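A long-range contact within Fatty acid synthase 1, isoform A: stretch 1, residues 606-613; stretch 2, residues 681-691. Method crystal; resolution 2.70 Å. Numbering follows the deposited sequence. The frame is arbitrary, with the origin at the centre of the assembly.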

# COMPACT_ATOMS: atom_id res chain seq x y z
N VAL A 606 -9.25 -4.85 43.08
CA VAL A 606 -8.96 -5.78 41.99
C VAL A 606 -8.87 -7.20 42.52
O VAL A 606 -8.19 -7.47 43.52
N TYR A 607 -9.56 -8.11 41.84
CA TYR A 607 -9.52 -9.53 42.17
C TYR A 607 -8.81 -10.30 41.06
O TYR A 607 -7.93 -11.12 41.32
N TYR A 608 -9.20 -10.01 39.83
CA TYR A 608 -8.63 -10.68 38.67
C TYR A 608 -8.17 -9.65 37.64
O TYR A 608 -8.94 -8.79 37.22
N ALA A 609 -6.90 -9.74 37.24
CA ALA A 609 -6.34 -8.85 36.24
C ALA A 609 -5.72 -9.67 35.11
O ALA A 609 -4.70 -10.33 35.31
N PRO A 610 -6.35 -9.66 33.93
CA PRO A 610 -5.76 -10.37 32.79
C PRO A 610 -4.57 -9.66 32.16
O PRO A 610 -4.47 -8.43 32.21
N ILE A 611 -3.66 -10.44 31.58
CA ILE A 611 -2.58 -9.88 30.77
C ILE A 611 -3.01 -9.89 29.31
O ILE A 611 -3.59 -10.86 28.83
N ASN A 612 -2.72 -8.79 28.62
CA ASN A 612 -2.97 -8.71 27.19
C ASN A 612 -1.64 -8.54 26.47
O ASN A 612 -0.63 -8.25 27.10
N PHE A 613 -1.64 -8.73 25.16
CA PHE A 613 -0.40 -8.67 24.39
C PHE A 613 0.30 -7.33 24.58
O PHE A 613 1.53 -7.26 24.57
N THR A 681 -18.18 -16.30 37.32
CA THR A 681 -17.14 -16.12 38.33
C THR A 681 -16.38 -14.86 37.94
O THR A 681 -16.34 -14.50 36.76
N MET A 682 -15.79 -14.18 38.92
CA MET A 682 -14.94 -13.04 38.62
C MET A 682 -13.85 -13.47 37.64
O MET A 682 -13.49 -12.72 36.73
N GLU A 683 -13.35 -14.69 37.83
CA GLU A 683 -12.37 -15.28 36.92
C GLU A 683 -12.88 -15.23 35.48
O GLU A 683 -12.17 -14.81 34.57
N GLU A 684 -14.12 -15.66 35.29
CA GLU A 684 -14.74 -15.66 33.97
C GLU A 684 -14.95 -14.25 33.45
O GLU A 684 -14.57 -13.93 32.32
N ALA A 685 -15.54 -13.40 34.27
CA ALA A 685 -15.91 -12.05 33.86
C ALA A 685 -14.70 -11.24 33.39
O ALA A 685 -14.79 -10.47 32.43
N SER A 686 -13.57 -11.43 34.05
CA SER A 686 -12.35 -10.68 33.75
C SER A 686 -11.92 -10.81 32.29
O SER A 686 -11.20 -9.96 31.78
N THR A 687 -12.37 -11.87 31.63
CA THR A 687 -11.95 -12.15 30.26
C THR A 687 -12.71 -11.34 29.21
O THR A 687 -12.30 -11.28 28.05
N VAL A 688 -13.81 -10.71 29.61
CA VAL A 688 -14.76 -10.15 28.65
C VAL A 688 -14.42 -8.74 28.15
O VAL A 688 -14.41 -8.51 26.94
N PRO A 689 -14.17 -7.78 29.06
CA PRO A 689 -14.10 -6.36 28.70
C PRO A 689 -13.33 -6.01 27.42
O PRO A 689 -13.90 -5.41 26.52
N CYS A 690 -12.05 -6.37 27.36
CA CYS A 690 -11.19 -5.91 26.27
C CYS A 690 -11.49 -6.58 24.94
O CYS A 690 -11.74 -5.91 23.94
N VAL A 691 -11.43 -7.91 24.91
CA VAL A 691 -11.57 -8.64 23.66
C VAL A 691 -12.93 -8.37 23.02
O VAL A 691 -13.03 -8.28 21.80

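Tyr608, Met682 and Ser686 cover the most surface in this contact. No hydrogen bond crosses between the stretches, so the packing is largely apolar and aromatic.

Tyr608 points toward the helix that begins at Met682. Its chi1 is m and its chi2 is 87°. Glu683 CB lies over a face of the ring, 4.1 Å from the centroid of the six ring atoms of Tyr608. Tyr608 CD1 also comes 3.5 Å from Met682 CB, and Tyr608 CB meets Ser686 CB at 3.8 Å.

Met682 is extended beyond an m chi1, with chi2 and chi3 both t. This extended chain brings its sulfur and terminal methyl to Tyr607, also m at chi1, where Met682 SD is 3.5 Å from Tyr607 CG. The terminal Met682 CE sits almost directly over the face of the Tyr607 ring.

Ser686 points toward the strand with chi1 p. Its hydroxyl turns back to its own stretch, where Ser686 OG donates to Glu683 O at 2.6 Å. Its side chain also packs against Tyr608 and Pro610. Pro610 CG is 3.8 Å from Ser686 CB and 3.2 Å from Ser686 O.

Farther along, Asn612 and Cys690, both m, point toward each other. Asn612 ND2 and Cys690 SG approach only to 4.3 Å; ND2 is hydrogen-bonded elsewhere in the structure.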

# COMPACT_ATOMS: atom_id res chain seq x y z
CB VAL A 606 -7.66 -5.38 41.27
CG1 VAL A 606 -7.35 -6.36 40.13
CG2 VAL A 606 -7.75 -3.96 40.74
CB TYR A 607 -10.92 -10.08 42.38
CG TYR A 607 -11.49 -9.80 43.75
CD1 TYR A 607 -11.80 -8.50 44.14
CD2 TYR A 607 -11.72 -10.83 44.66
CE1 TYR A 607 -12.32 -8.23 45.39
CE2 TYR A 607 -12.25 -10.57 45.91
CZ TYR A 607 -12.54 -9.27 46.27
OH TYR A 607 -13.06 -9.00 47.51
CB TYR A 608 -9.65 -11.63 38.05
CG TYR A 608 -9.89 -12.86 38.90
CD1 TYR A 608 -10.84 -12.84 39.91
CD2 TYR A 608 -9.15 -14.02 38.71
CE1 TYR A 608 -11.06 -13.95 40.70
CE2 TYR A 608 -9.36 -15.13 39.50
CZ TYR A 608 -10.31 -15.10 40.49
OH TYR A 608 -10.53 -16.21 41.28
CB ALA A 609 -5.29 -7.94 36.86
CB PRO A 610 -6.91 -10.43 31.78
CG PRO A 610 -8.14 -10.21 32.57
CD PRO A 610 -7.75 -9.28 33.66
CB ILE A 611 -1.27 -10.66 30.95
CG1 ILE A 611 -0.89 -10.76 32.43
CG2 ILE A 611 -0.14 -10.00 30.18
CD1 ILE A 611 -1.00 -12.16 32.98
CB ASN A 612 -3.92 -7.55 26.88
CG ASN A 612 -5.35 -7.85 27.26
OD1 ASN A 612 -6.10 -8.47 26.50
ND2 ASN A 612 -5.76 -7.41 28.45
CB PHE A 613 -0.67 -8.92 22.90
CG PHE A 613 -0.86 -10.38 22.56
CD1 PHE A 613 0.15 -11.29 22.80
CD2 PHE A 613 -2.04 -10.83 21.99
CE1 PHE A 613 -0.01 -12.63 22.49
CE2 PHE A 613 -2.21 -12.17 21.67
CZ PHE A 613 -1.19 -13.07 21.92
CB THR A 681 -16.19 -17.33 38.42
OG1 THR A 681 -15.41 -17.42 37.22
CG2 THR A 681 -16.97 -18.62 38.61
CB MET A 682 -14.30 -12.48 39.89
CG MET A 682 -15.23 -11.61 40.72
SD MET A 682 -14.39 -10.95 42.18
CE MET A 682 -15.66 -9.89 42.84
CB GLU A 683 -12.07 -16.72 37.35
CG GLU A 683 -11.25 -17.53 36.35
CD GLU A 683 -10.99 -18.94 36.84
OE1 GLU A 683 -10.98 -19.87 36.00
OE2 GLU A 683 -10.80 -19.12 38.06
CB GLU A 684 -16.08 -16.39 34.03
CG GLU A 684 -15.97 -17.91 34.12
CD GLU A 684 -17.31 -18.57 34.36
OE1 GLU A 684 -18.35 -17.98 34.00
OE2 GLU A 684 -17.32 -19.69 34.92
CB ALA A 685 -16.61 -11.32 35.00
CB SER A 686 -11.21 -11.14 34.66
OG SER A 686 -10.95 -12.52 34.50
CB THR A 687 -12.13 -13.64 29.92
OG1 THR A 687 -13.53 -13.96 29.87
CG2 THR A 687 -11.45 -14.52 30.96
CB VAL A 688 -16.18 -10.16 29.26
CG1 VAL A 688 -17.17 -9.41 28.37
CG2 VAL A 688 -16.65 -11.58 29.48
CB PRO A 689 -13.40 -5.73 29.91
CG PRO A 689 -13.77 -6.60 31.03
CD PRO A 689 -13.86 -7.99 30.48
CB CYS A 690 -9.73 -6.12 26.63
SG CYS A 690 -9.09 -4.86 27.75
CB VAL A 691 -11.36 -10.16 23.86
CG1 VAL A 691 -9.92 -10.45 24.26
CG2 VAL A 691 -12.34 -10.73 24.89